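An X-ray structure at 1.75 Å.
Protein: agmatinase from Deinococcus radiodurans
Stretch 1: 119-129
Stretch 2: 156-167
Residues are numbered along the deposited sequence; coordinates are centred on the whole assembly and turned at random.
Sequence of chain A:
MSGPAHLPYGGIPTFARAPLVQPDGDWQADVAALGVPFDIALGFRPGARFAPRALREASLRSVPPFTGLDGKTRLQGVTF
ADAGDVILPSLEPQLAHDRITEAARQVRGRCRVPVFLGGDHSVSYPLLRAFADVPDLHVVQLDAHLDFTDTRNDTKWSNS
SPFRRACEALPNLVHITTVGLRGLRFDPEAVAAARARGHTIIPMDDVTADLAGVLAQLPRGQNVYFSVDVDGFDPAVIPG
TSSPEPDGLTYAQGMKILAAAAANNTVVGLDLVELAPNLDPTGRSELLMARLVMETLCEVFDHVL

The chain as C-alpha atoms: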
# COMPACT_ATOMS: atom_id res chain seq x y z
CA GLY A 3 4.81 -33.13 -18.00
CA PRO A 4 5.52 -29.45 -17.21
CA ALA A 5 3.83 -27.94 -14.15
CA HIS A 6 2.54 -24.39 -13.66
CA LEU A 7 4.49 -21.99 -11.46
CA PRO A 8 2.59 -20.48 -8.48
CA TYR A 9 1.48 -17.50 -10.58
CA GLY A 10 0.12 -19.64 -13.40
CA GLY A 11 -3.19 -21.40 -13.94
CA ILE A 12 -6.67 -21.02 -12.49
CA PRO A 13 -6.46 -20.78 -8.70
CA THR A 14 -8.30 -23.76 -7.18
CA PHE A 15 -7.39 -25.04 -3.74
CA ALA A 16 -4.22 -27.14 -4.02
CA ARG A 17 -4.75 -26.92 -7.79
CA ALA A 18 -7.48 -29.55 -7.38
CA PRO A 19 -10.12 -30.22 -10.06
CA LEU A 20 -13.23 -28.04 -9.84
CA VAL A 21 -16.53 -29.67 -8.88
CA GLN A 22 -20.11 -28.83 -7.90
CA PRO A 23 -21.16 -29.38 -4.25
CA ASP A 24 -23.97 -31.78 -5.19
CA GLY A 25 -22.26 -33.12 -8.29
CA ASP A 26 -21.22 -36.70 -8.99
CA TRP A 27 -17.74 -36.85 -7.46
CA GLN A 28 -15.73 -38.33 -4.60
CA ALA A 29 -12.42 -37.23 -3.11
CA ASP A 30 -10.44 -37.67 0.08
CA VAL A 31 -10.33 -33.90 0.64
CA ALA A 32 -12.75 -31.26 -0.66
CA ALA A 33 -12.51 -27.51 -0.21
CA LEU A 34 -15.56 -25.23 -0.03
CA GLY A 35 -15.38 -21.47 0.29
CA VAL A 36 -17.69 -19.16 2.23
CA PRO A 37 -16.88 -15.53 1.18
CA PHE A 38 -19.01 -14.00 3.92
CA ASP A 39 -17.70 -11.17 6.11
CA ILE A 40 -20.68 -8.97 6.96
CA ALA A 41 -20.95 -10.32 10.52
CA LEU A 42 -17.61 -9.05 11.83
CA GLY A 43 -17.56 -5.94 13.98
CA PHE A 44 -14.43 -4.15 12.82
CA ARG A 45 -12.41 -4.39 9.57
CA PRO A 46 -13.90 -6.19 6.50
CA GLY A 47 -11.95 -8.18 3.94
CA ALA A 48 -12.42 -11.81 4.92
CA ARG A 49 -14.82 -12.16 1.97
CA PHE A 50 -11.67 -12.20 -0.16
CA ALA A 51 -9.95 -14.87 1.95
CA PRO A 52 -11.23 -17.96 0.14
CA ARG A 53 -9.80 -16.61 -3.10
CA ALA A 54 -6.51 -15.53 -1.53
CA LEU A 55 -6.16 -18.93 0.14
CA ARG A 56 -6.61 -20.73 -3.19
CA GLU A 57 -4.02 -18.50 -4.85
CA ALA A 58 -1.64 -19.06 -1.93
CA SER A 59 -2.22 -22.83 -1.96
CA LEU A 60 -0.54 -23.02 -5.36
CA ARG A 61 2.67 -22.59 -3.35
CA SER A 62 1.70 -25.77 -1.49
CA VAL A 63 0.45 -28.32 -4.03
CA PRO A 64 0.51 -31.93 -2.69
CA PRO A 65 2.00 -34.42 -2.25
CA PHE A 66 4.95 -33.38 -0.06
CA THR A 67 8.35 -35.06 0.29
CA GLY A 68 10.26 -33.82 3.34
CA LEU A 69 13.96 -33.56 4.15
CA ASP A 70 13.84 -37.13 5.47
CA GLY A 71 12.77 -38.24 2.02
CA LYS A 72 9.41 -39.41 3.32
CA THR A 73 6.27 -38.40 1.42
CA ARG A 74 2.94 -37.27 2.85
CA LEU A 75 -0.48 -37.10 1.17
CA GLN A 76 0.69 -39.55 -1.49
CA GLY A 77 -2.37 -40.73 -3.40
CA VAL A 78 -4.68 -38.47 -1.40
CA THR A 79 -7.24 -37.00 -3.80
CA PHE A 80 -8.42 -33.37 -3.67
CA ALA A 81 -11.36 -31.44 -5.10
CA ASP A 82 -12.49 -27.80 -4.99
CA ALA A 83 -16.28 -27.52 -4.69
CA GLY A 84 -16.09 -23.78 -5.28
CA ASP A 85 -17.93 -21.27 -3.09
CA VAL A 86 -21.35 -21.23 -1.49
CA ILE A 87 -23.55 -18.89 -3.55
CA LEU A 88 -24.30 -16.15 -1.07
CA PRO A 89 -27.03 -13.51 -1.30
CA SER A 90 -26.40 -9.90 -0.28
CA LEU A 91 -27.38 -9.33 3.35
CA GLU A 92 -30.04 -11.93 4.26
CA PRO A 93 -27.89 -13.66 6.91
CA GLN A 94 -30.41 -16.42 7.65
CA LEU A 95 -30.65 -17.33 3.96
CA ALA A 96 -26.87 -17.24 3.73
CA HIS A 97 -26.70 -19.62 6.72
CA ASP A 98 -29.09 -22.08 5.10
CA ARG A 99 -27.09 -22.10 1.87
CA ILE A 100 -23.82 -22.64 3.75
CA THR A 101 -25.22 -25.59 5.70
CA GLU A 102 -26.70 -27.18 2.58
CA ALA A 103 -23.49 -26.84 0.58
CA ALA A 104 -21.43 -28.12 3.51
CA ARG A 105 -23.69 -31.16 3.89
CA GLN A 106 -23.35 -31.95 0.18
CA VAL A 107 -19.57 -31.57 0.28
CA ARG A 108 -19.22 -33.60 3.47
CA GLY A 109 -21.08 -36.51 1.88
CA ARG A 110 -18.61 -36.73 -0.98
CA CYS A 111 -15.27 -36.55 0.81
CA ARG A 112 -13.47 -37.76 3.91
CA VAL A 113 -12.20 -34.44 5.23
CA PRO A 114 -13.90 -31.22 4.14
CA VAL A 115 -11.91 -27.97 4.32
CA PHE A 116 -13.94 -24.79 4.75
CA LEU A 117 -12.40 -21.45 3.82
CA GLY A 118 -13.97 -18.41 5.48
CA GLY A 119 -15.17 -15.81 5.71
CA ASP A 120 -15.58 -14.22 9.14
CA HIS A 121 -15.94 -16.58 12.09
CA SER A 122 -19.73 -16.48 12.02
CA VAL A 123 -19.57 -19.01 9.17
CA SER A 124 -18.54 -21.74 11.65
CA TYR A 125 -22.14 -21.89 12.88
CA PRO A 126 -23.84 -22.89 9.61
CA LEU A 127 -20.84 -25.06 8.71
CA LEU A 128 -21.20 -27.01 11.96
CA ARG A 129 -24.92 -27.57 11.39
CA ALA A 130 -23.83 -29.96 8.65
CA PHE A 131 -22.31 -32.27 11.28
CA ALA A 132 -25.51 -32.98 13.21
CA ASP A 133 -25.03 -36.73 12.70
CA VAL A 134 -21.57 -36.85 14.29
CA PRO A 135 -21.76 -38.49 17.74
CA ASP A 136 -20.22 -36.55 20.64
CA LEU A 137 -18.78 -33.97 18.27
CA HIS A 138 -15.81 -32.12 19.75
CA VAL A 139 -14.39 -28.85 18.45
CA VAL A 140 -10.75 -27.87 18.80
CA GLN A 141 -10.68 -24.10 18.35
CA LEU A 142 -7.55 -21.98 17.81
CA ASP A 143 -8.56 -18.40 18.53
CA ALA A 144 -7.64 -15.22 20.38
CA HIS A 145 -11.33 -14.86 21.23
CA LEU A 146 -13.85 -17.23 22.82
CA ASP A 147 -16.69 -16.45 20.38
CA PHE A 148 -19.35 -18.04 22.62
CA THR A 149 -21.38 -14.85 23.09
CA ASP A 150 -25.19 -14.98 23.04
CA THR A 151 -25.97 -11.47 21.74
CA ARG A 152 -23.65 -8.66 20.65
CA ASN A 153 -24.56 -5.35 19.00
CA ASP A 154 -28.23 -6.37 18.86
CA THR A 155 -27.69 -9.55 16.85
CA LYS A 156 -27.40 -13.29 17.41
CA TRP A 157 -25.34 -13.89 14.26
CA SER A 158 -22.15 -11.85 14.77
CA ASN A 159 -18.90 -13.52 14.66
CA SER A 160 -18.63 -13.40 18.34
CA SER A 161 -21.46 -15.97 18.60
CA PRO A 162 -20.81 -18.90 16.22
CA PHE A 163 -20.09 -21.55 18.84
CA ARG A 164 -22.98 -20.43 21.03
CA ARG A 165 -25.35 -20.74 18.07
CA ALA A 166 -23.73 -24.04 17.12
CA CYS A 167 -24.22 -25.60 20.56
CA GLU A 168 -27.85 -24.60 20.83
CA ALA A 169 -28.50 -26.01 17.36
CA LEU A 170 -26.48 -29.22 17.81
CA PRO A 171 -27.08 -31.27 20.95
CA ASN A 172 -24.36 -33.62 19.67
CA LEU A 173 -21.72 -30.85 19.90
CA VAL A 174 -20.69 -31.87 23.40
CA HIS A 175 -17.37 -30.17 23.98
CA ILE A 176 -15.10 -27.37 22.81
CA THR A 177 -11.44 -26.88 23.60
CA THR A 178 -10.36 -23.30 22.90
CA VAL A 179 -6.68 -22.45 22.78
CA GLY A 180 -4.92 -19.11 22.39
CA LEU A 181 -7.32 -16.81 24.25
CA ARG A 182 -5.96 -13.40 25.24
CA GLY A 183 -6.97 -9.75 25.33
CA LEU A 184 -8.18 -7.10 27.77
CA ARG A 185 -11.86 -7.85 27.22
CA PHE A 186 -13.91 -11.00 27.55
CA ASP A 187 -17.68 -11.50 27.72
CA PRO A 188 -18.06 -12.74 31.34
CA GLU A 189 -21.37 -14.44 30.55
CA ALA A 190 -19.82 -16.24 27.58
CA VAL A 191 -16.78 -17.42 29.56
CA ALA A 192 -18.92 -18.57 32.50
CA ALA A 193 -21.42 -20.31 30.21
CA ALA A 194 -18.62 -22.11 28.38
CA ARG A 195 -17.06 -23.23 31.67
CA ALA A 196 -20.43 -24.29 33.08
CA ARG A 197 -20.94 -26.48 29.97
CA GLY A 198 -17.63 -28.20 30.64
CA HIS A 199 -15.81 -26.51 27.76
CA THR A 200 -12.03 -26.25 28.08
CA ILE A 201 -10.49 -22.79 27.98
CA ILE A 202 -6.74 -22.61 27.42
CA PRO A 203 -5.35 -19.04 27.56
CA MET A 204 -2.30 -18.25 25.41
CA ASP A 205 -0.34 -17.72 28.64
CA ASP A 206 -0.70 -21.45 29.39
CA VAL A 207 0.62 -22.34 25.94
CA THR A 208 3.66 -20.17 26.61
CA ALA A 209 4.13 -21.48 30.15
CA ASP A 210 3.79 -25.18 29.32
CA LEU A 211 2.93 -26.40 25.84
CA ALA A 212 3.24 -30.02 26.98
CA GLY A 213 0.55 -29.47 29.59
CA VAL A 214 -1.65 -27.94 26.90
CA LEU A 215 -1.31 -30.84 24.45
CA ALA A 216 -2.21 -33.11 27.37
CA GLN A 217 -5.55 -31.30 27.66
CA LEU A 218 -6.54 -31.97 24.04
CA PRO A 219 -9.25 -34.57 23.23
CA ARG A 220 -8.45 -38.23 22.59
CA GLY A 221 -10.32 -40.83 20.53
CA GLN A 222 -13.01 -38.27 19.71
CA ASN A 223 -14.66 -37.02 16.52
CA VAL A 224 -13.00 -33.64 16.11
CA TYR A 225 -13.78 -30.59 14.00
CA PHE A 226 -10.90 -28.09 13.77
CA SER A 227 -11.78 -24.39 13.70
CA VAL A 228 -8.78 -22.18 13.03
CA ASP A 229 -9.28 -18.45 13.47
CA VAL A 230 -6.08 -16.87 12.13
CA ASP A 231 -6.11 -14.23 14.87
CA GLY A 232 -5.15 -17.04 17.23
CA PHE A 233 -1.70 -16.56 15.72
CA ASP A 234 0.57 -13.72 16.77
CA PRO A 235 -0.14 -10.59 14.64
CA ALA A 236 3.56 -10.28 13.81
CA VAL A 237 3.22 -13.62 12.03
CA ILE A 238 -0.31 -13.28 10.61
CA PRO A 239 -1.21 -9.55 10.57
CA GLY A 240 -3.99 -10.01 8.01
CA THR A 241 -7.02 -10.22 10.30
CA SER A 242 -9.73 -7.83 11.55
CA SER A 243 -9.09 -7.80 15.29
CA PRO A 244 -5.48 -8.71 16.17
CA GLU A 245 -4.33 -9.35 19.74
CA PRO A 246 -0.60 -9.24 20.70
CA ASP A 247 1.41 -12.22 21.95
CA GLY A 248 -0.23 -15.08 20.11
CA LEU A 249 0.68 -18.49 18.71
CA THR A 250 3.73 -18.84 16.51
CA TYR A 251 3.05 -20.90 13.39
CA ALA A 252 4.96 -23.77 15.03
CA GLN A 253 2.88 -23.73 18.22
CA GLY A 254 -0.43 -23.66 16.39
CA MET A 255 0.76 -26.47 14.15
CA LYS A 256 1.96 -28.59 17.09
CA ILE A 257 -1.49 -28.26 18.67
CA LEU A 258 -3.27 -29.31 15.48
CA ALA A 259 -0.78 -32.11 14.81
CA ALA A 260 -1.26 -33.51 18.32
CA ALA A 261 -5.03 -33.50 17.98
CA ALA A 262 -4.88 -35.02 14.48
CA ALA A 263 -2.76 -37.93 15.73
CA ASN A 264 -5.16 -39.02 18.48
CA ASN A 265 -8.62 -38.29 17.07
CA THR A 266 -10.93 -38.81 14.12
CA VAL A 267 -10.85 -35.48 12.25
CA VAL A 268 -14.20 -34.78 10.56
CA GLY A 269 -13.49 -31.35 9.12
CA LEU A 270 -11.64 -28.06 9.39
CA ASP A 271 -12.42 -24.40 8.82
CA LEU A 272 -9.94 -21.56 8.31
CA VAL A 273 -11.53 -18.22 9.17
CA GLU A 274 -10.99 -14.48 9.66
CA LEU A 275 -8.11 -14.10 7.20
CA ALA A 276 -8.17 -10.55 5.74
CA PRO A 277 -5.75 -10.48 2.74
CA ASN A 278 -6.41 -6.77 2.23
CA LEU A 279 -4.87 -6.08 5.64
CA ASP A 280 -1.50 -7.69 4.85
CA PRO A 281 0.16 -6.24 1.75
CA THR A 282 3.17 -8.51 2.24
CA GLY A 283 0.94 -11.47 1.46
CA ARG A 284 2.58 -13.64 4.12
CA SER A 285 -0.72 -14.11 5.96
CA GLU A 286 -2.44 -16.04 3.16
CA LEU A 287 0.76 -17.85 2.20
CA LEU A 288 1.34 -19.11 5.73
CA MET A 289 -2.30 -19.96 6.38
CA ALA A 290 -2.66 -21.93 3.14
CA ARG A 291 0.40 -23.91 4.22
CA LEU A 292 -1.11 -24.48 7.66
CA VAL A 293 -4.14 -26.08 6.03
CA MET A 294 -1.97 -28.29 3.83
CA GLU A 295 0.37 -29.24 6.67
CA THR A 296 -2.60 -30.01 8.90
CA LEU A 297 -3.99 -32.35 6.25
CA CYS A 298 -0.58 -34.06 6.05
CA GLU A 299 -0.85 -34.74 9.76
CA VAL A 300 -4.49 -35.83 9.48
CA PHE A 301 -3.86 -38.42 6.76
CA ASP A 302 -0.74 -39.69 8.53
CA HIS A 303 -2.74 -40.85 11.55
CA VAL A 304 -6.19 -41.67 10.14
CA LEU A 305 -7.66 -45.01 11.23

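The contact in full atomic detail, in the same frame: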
# COMPACT_ATOMS: atom_id res chain seq x y z
N GLY A 119 -13.94 -16.00 4.97
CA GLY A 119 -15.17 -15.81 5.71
C GLY A 119 -14.92 -15.43 7.16
O GLY A 119 -13.93 -15.88 7.74
N ASP A 120 -15.78 -14.59 7.75
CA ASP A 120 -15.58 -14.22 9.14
C ASP A 120 -15.97 -15.43 9.97
O ASP A 120 -16.53 -16.39 9.45
CB ASP A 120 -16.39 -12.97 9.54
CG ASP A 120 -17.90 -13.18 9.50
OD1 ASP A 120 -18.39 -14.16 10.11
OD2 ASP A 120 -18.59 -12.35 8.87
N HIS A 121 -15.66 -15.41 11.26
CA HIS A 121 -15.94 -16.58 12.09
C HIS A 121 -17.40 -17.01 12.21
O HIS A 121 -17.68 -18.16 12.57
CB HIS A 121 -15.33 -16.40 13.48
CG HIS A 121 -14.83 -17.69 14.07
ND1 HIS A 121 -13.84 -17.74 15.03
CD2 HIS A 121 -15.16 -18.97 13.79
CE1 HIS A 121 -13.57 -19.00 15.31
NE2 HIS A 121 -14.35 -19.77 14.57
N SER A 122 -18.33 -16.12 11.91
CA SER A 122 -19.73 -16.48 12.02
C SER A 122 -20.08 -17.66 11.12
O SER A 122 -21.07 -18.35 11.36
CB SER A 122 -20.63 -15.29 11.68
OG SER A 122 -20.86 -15.19 10.29
N VAL A 123 -19.28 -17.90 10.08
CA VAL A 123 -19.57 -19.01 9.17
C VAL A 123 -19.44 -20.38 9.84
O VAL A 123 -20.00 -21.37 9.34
CB VAL A 123 -18.68 -18.97 7.91
CG1 VAL A 123 -18.84 -17.63 7.19
CG2 VAL A 123 -17.22 -19.22 8.28
N SER A 124 -18.72 -20.46 10.95
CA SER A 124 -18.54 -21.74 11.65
C SER A 124 -19.87 -22.30 12.13
O SER A 124 -20.03 -23.52 12.23
CB SER A 124 -17.61 -21.58 12.85
OG SER A 124 -16.31 -21.20 12.45
N TYR A 125 -20.83 -21.43 12.42
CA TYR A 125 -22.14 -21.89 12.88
C TYR A 125 -22.86 -22.71 11.80
O TYR A 125 -23.15 -23.89 12.01
CB TYR A 125 -22.99 -20.71 13.36
CG TYR A 125 -24.47 -21.02 13.48
CD1 TYR A 125 -24.91 -22.20 14.07
CD2 TYR A 125 -25.43 -20.13 12.99
CE1 TYR A 125 -26.28 -22.50 14.18
CE2 TYR A 125 -26.80 -20.41 13.09
CZ TYR A 125 -27.21 -21.59 13.68
OH TYR A 125 -28.56 -21.89 13.77
N PRO A 126 -23.15 -22.10 10.64
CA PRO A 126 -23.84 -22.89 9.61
C PRO A 126 -23.04 -24.08 9.10
O PRO A 126 -23.61 -25.09 8.68
CB PRO A 126 -24.15 -21.85 8.52
CG PRO A 126 -23.10 -20.80 8.72
CD PRO A 126 -23.00 -20.70 10.22
N LEU A 127 -21.71 -23.97 9.13
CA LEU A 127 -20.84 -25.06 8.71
C LEU A 127 -21.07 -26.24 9.66
O LEU A 127 -21.29 -27.38 9.24
CB LEU A 127 -19.38 -24.62 8.79
CG LEU A 127 -18.52 -24.39 7.55
CD1 LEU A 127 -19.37 -24.15 6.32
CD2 LEU A 127 -17.58 -23.22 7.82
N LEU A 128 -21.02 -25.96 10.96
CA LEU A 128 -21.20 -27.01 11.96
C LEU A 128 -22.56 -27.68 11.90
O LEU A 128 -22.67 -28.86 12.22
CB LEU A 128 -20.94 -26.45 13.36
CG LEU A 128 -19.45 -26.32 13.70
CD1 LEU A 128 -19.24 -25.50 14.97
CD2 LEU A 128 -18.86 -27.73 13.86
N ARG A 129 -23.59 -26.96 11.47
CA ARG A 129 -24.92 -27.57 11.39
C ARG A 129 -24.91 -28.78 10.47
O ARG A 129 -25.79 -29.64 10.55
CB ARG A 129 -25.96 -26.56 10.91
CG ARG A 129 -26.25 -25.43 11.88
CD ARG A 129 -27.56 -24.70 11.54
NE ARG A 129 -27.57 -24.12 10.20
CZ ARG A 129 -28.51 -23.29 9.75
NH1 ARG A 129 -29.51 -22.94 10.55
NH2 ARG A 129 -28.44 -22.81 8.52
N LYS A 156 -27.75 -11.95 16.96
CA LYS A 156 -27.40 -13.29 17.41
C LYS A 156 -26.41 -13.93 16.44
O LYS A 156 -25.82 -14.97 16.76
CB LYS A 156 -28.65 -14.18 17.45
CG LYS A 156 -29.71 -13.80 18.48
CD LYS A 156 -29.48 -14.54 19.79
CE LYS A 156 -30.62 -14.28 20.78
NZ LYS A 156 -30.42 -15.03 22.05
N TRP A 157 -26.22 -13.32 15.28
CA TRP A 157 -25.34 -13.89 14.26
C TRP A 157 -23.98 -13.24 14.02
O TRP A 157 -23.42 -13.43 12.94
CB TRP A 157 -26.06 -13.93 12.90
CG TRP A 157 -27.53 -14.20 12.97
CD1 TRP A 157 -28.53 -13.36 12.57
CD2 TRP A 157 -28.16 -15.39 13.44
NE1 TRP A 157 -29.75 -13.96 12.76
CE2 TRP A 157 -29.55 -15.20 13.30
CE3 TRP A 157 -27.69 -16.59 13.98
CZ2 TRP A 157 -30.47 -16.18 13.67
CZ3 TRP A 157 -28.61 -17.56 14.35
CH2 TRP A 157 -29.99 -17.35 14.19
N SER A 158 -23.46 -12.48 14.97
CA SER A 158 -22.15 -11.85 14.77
C SER A 158 -21.05 -12.89 14.82
O SER A 158 -21.30 -14.05 15.15
CB SER A 158 -21.88 -10.79 15.84
OG SER A 158 -21.57 -11.38 17.09
N ASN A 159 -20.01 -12.58 14.59
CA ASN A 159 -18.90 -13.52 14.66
C ASN A 159 -18.48 -13.80 16.10
O ASN A 159 -17.52 -14.53 16.35
CB ASN A 159 -17.70 -13.03 13.82
CG ASN A 159 -17.15 -11.70 14.28
OD1 ASN A 159 -17.85 -10.93 14.94
ND2 ASN A 159 -15.89 -11.42 13.95
N SER A 160 -18.96 -13.15 16.94
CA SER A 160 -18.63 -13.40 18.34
C SER A 160 -19.55 -14.48 18.93
O SER A 160 -19.38 -14.88 20.09
CB SER A 160 -18.79 -12.12 19.17
OG SER A 160 -17.90 -11.11 18.72
N SER A 161 -20.49 -14.97 18.13
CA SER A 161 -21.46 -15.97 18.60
C SER A 161 -21.55 -17.33 17.87
O SER A 161 -22.40 -18.14 18.21
CB SER A 161 -22.88 -15.38 18.55
OG SER A 161 -22.97 -14.16 19.27
N PRO A 162 -20.66 -17.61 16.90
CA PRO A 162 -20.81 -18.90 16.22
C PRO A 162 -20.90 -20.18 17.04
O PRO A 162 -21.72 -21.05 16.74
CB PRO A 162 -19.65 -18.91 15.23
CG PRO A 162 -18.61 -18.12 15.93
CD PRO A 162 -19.40 -16.96 16.50
N PHE A 163 -20.05 -20.33 18.06
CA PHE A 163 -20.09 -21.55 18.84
C PHE A 163 -21.26 -21.63 19.81
O PHE A 163 -21.67 -22.71 20.22
CB PHE A 163 -18.76 -21.74 19.56
CG PHE A 163 -17.61 -21.94 18.62
CD1 PHE A 163 -16.64 -20.95 18.46
CD2 PHE A 163 -17.54 -23.08 17.83
CE1 PHE A 163 -15.61 -21.10 17.52
CE2 PHE A 163 -16.52 -23.24 16.89
CZ PHE A 163 -15.56 -22.25 16.73
N ARG A 164 -21.82 -20.47 20.15
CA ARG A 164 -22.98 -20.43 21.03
C ARG A 164 -24.17 -20.88 20.20
O ARG A 164 -24.99 -21.69 20.66
CB ARG A 164 -23.19 -18.99 21.55
CG ARG A 164 -24.20 -18.87 22.69
CD ARG A 164 -23.75 -19.65 23.92
NE ARG A 164 -24.63 -19.40 25.06
CZ ARG A 164 -24.49 -18.41 25.93
NH1 ARG A 164 -23.48 -17.54 25.82
NH2 ARG A 164 -25.36 -18.26 26.91
N ARG A 165 -24.27 -20.37 18.98
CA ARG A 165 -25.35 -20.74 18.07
C ARG A 165 -25.22 -22.21 17.70
O ARG A 165 -26.21 -22.94 17.63
CB ARG A 165 -25.30 -19.90 16.79
CG ARG A 165 -25.58 -18.41 16.98
CD ARG A 165 -27.05 -18.17 17.34
NE ARG A 165 -27.31 -18.31 18.77
CZ ARG A 165 -26.93 -17.42 19.68
NH1 ARG A 165 -26.29 -16.32 19.31
NH2 ARG A 165 -27.21 -17.62 20.96
N ALA A 166 -23.98 -22.65 17.48
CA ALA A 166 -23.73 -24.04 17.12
C ALA A 166 -24.21 -25.00 18.21
O ALA A 166 -24.92 -25.97 17.93
CB ALA A 166 -22.22 -24.25 16.87
N CYS A 167 -23.83 -24.73 19.45
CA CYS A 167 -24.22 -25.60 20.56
C CYS A 167 -25.72 -25.68 20.76
O CYS A 167 -26.25 -26.76 21.02
CB CYS A 167 -23.52 -25.16 21.85
SG CYS A 167 -21.77 -25.65 21.90
O HOH W 1 -23.69 -14.57 10.55
O HOH W 2 -28.71 -21.66 16.95

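Two stretches of agmatinase pack through van der Waals contact and two bridging waters, with no direct hydrogen bond between them. In the first, a cis peptide bond precedes Gly119, and a 3-10 segment, 121-123, leads into a short helix. In the second, a type I turn from Ser158 to Ser161, closed by Ser161 N to Ser158 O (3.2 Å), delivers the chain to the helix that begins at Pro162. The helix axes approach to 8.3 Å, and their N-to-C directions differ by 27°, so they run roughly side by side. The backbones come close at Ser122 and Asn159 (CA to CA 4.1 Å) and at Tyr125 and Pro162 (CA to CA 4.7 Å).

Asp120 OD1 accepts hydrogen bonds from both Ser122 N and Ser122 OG, each 2.7 Å, bracing the turn against which Asn159 CB rests, 3.7 Å from Ser122 N. Water 1 donates to Ser122 OG (2.9 Å) and Trp157 O (2.7 Å), linking the 3-10 segment to the loop that carries Trp157. Pro162 wedges in beside them, its CB 3.4 Å from His121 O and 4.2 Å from Tyr125 CB.

Tyr125 loses the most surface to the other stretch. Arg165 CB sits over one face of its ring, 3.5 Å from the ring centroid and nearly on the normal, a CH-pi contact; the arginine's end then leads away, and its NH1 bonds Lys156 O at 2.9 Å. The Tyr125 ring meets the Trp157 six-membered ring rim to rim, planes only 4° apart, with CE2 of Tyr125 3.6 Å from CZ3 of Trp157. Water 2 lies 3.2 Å from Tyr125 OH and donates to Arg165 O (2.9 Å).

Phe163 starts away from the first stretch, but its ring swings back: CE1 lies 3.5 Å from His121 NE2, the two ring planes at 84°. Leu128 CD1 packs against both Phe163 CE2 (4.0 Å) and Ala166 CB (3.7 Å).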